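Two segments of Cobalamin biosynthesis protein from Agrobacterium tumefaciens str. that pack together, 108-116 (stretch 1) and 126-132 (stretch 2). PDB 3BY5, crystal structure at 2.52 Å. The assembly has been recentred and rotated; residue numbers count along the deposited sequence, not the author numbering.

Stretch 1 108-116: GAGARLVAP
Stretch 2 (126-132) AIAMTSD

The contact is a short antiparallel β ladder, its touching parts running 139° apart and burying 550 Å² in all. Strand 126-129, which begins earlier in the chain, pairs with the brief strand 112-113; the rest of stretch 1 and Thr-130 and Ser-131 are loop or turn. Arg-112 (phi/psi -143/156) and Met-129 (-122/145) form the hydrogen-bonded pair, CA to CA 5.7 Å. Leu-113 (-82/130) and Ala-128 (-118/147) form the non-hydrogen-bonded pair, CA to CA 4.3 Å.

The backbone bonds define the register. Arg-112 N donates to Met-129 O at 3.0 Å (162° at the hydrogen), and Met-129 N returns the bond to Arg-112 O, also at 3.0 Å (158°), so both residues satisfy donor and acceptor on each other. Two residues on, Val-114 N donates to Ile-127 O at 3.2 Å (166°). Ile-127 N is not met by a protein carbonyl here but by water: water 1 accepts from Ile-127 N at 3.0 Å and donates to Ala-115 O at 2.6 Å, bridging the two stretches beyond the last direct backbone bond. A second water donates to Pro-116 O at 2.7 Å and accepts weakly from Ile-127 N at 3.4 Å. The carbonyls also receive CA-H...O contacts, from Ala-111 CA to Met-129 O at 3.2 Å and from Ala-128 CA to Arg-112 O at 3.3 Å.

Before the ladder, Gly-108 leaves a helix with positive phi (100/-155), where a CB would jam against the preceding carbonyl; glycine suits this turn. Gly-108 O accepts from Ala-111 N at 3.2 Å. Ser-131 (chi1 m) donates a weak bond from OG to Gly-110 O at 3.3 Å. The Thr-130 hydroxyl (chi1 t) lies near this loop, with OG1 3.2 Å from Ala-109 O.

Arg-112 (chi1 p, chi2 -133°, chi3 t, chi4 -97°) shares a sheet face with Met-129, but its end comes nearer the other stretch. NH2 makes a weak bond to Thr-130 O at 3.4 Å, which lies at the guanidinium edge. Met-129 O lies over one face; although NH1 is 3.2 Å from Met-129 O, the angle is too poor for a hydrogen bond.

Leu-113 (m, t) and Ala-128 share the other face, with Leu-113 CD2 4.3 Å from Ala-128 CB; the small alanine suits the close CA spacing. Val-114 (-109/-12, chi1 m) points toward stretch 2, its branched side chain placing CG2 3.7 Å from Ile-127 CG2 and CG1 3.8 Å from CB of Met-129, a selenomethionine. Ile-127 (chi1 m, chi2 100°) is buried, which suits its apolar side chain.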

# COMPACT_ATOMS: atom_id res chain seq x y z
N GLY A 108 -8.74 -5.14 -5.51
CA GLY A 108 -8.83 -6.53 -5.19
C GLY A 108 -9.87 -7.16 -6.04
O GLY A 108 -10.16 -6.69 -7.09
N ALA A 109 -10.42 -8.25 -5.57
CA ALA A 109 -11.28 -9.06 -6.40
C ALA A 109 -12.64 -8.58 -6.11
O ALA A 109 -12.85 -7.95 -5.10
CB ALA A 109 -11.15 -10.46 -5.99
N GLY A 110 -13.57 -8.86 -6.99
CA GLY A 110 -13.59 -8.29 -8.32
C GLY A 110 -13.96 -6.83 -8.35
O GLY A 110 -15.10 -6.47 -8.41
N ALA A 111 -12.96 -5.99 -8.36
CA ALA A 111 -13.16 -4.61 -8.64
C ALA A 111 -13.46 -4.43 -10.09
O ALA A 111 -13.23 -5.30 -10.89
CB ALA A 111 -11.96 -3.88 -8.27
N ARG A 112 -13.94 -3.25 -10.41
CA ARG A 112 -14.15 -2.79 -11.78
C ARG A 112 -13.82 -1.30 -11.87
O ARG A 112 -13.84 -0.60 -10.86
CB ARG A 112 -15.58 -3.09 -12.25
CG ARG A 112 -16.66 -2.26 -11.57
CD ARG A 112 -17.83 -3.10 -11.11
NE ARG A 112 -18.51 -2.45 -9.98
CZ ARG A 112 -18.30 -2.73 -8.69
NH1 ARG A 112 -17.44 -3.68 -8.34
NH2 ARG A 112 -18.97 -2.07 -7.75
N LEU A 113 -13.48 -0.84 -13.07
CA LEU A 113 -13.26 0.58 -13.31
C LEU A 113 -14.60 1.24 -13.54
O LEU A 113 -15.40 0.77 -14.33
CB LEU A 113 -12.37 0.78 -14.54
CG LEU A 113 -10.94 0.26 -14.49
CD1 LEU A 113 -10.36 0.31 -15.88
CD2 LEU A 113 -10.08 1.05 -13.50
N VAL A 114 -14.84 2.35 -12.84
CA VAL A 114 -16.15 3.00 -12.86
C VAL A 114 -16.17 4.34 -13.61
O VAL A 114 -17.24 4.88 -13.90
CB VAL A 114 -16.72 3.20 -11.44
CG1 VAL A 114 -16.93 1.85 -10.76
CG2 VAL A 114 -15.82 4.09 -10.60
N ALA A 115 -14.99 4.86 -13.92
CA ALA A 115 -14.86 6.14 -14.58
C ALA A 115 -13.84 6.00 -15.71
O ALA A 115 -12.99 5.11 -15.65
CB ALA A 115 -14.40 7.18 -13.57
N PRO A 116 -13.94 6.85 -16.75
CA PRO A 116 -12.92 6.84 -17.80
C PRO A 116 -11.60 7.41 -17.31
O PRO A 116 -11.57 8.15 -16.32
CB PRO A 116 -13.52 7.75 -18.88
CG PRO A 116 -14.40 8.67 -18.13
CD PRO A 116 -15.01 7.83 -17.05
N ALA A 126 -6.99 6.90 -12.21
CA ALA A 126 -7.93 5.83 -12.54
C ALA A 126 -8.74 5.46 -11.30
O ALA A 126 -8.16 5.18 -10.26
CB ALA A 126 -7.19 4.62 -13.05
N ILE A 127 -10.06 5.45 -11.41
CA ILE A 127 -10.89 5.10 -10.26
C ILE A 127 -11.50 3.70 -10.40
O ILE A 127 -12.15 3.40 -11.40
CB ILE A 127 -11.98 6.18 -9.95
CG1 ILE A 127 -11.34 7.48 -9.49
CG2 ILE A 127 -12.94 5.72 -8.85
CD1 ILE A 127 -11.23 8.53 -10.56
N ALA A 128 -11.26 2.86 -9.40
CA ALA A 128 -11.87 1.54 -9.32
C ALA A 128 -12.73 1.42 -8.06
O ALA A 128 -12.43 2.02 -7.04
CB ALA A 128 -10.82 0.46 -9.34
N MSE A 129 -13.82 0.65 -8.17
CA MSE A 129 -14.64 0.29 -7.02
C MSE A 129 -14.72 -1.22 -6.88
O MSE A 129 -14.75 -1.93 -7.88
CB MSE A 129 -16.05 0.86 -7.15
CG MSE A 129 -16.30 2.08 -6.31
SE MSE A 129 -17.49 3.34 -7.19
CE MSE A 129 -17.70 4.66 -5.77
N THR A 130 -14.76 -1.70 -5.64
CA THR A 130 -14.76 -3.14 -5.39
C THR A 130 -16.17 -3.66 -5.10
O THR A 130 -17.10 -2.87 -4.97
CB THR A 130 -13.77 -3.51 -4.26
OG1 THR A 130 -13.54 -4.92 -4.27
CG2 THR A 130 -14.29 -3.07 -2.89
N SER A 131 -16.29 -4.99 -5.01
CA SER A 131 -17.56 -5.69 -4.79
C SER A 131 -18.40 -5.16 -3.62
O SER A 131 -19.62 -5.00 -3.75
CB SER A 131 -17.32 -7.19 -4.61
OG SER A 131 -16.63 -7.74 -5.72
N ASP A 132 -17.75 -4.89 -2.49
CA ASP A 132 -18.42 -4.31 -1.32
C ASP A 132 -18.25 -2.79 -1.26
O ASP A 132 -19.02 -2.04 -1.85
CB ASP A 132 -17.94 -4.96 -0.01
CG ASP A 132 -16.44 -4.80 0.21
OD1 ASP A 132 -16.05 -4.01 1.10
OD2 ASP A 132 -15.65 -5.46 -0.50
O HOH W 1 -10.68 5.14 -14.37
O HOH W 2 -10.62 7.80 -13.79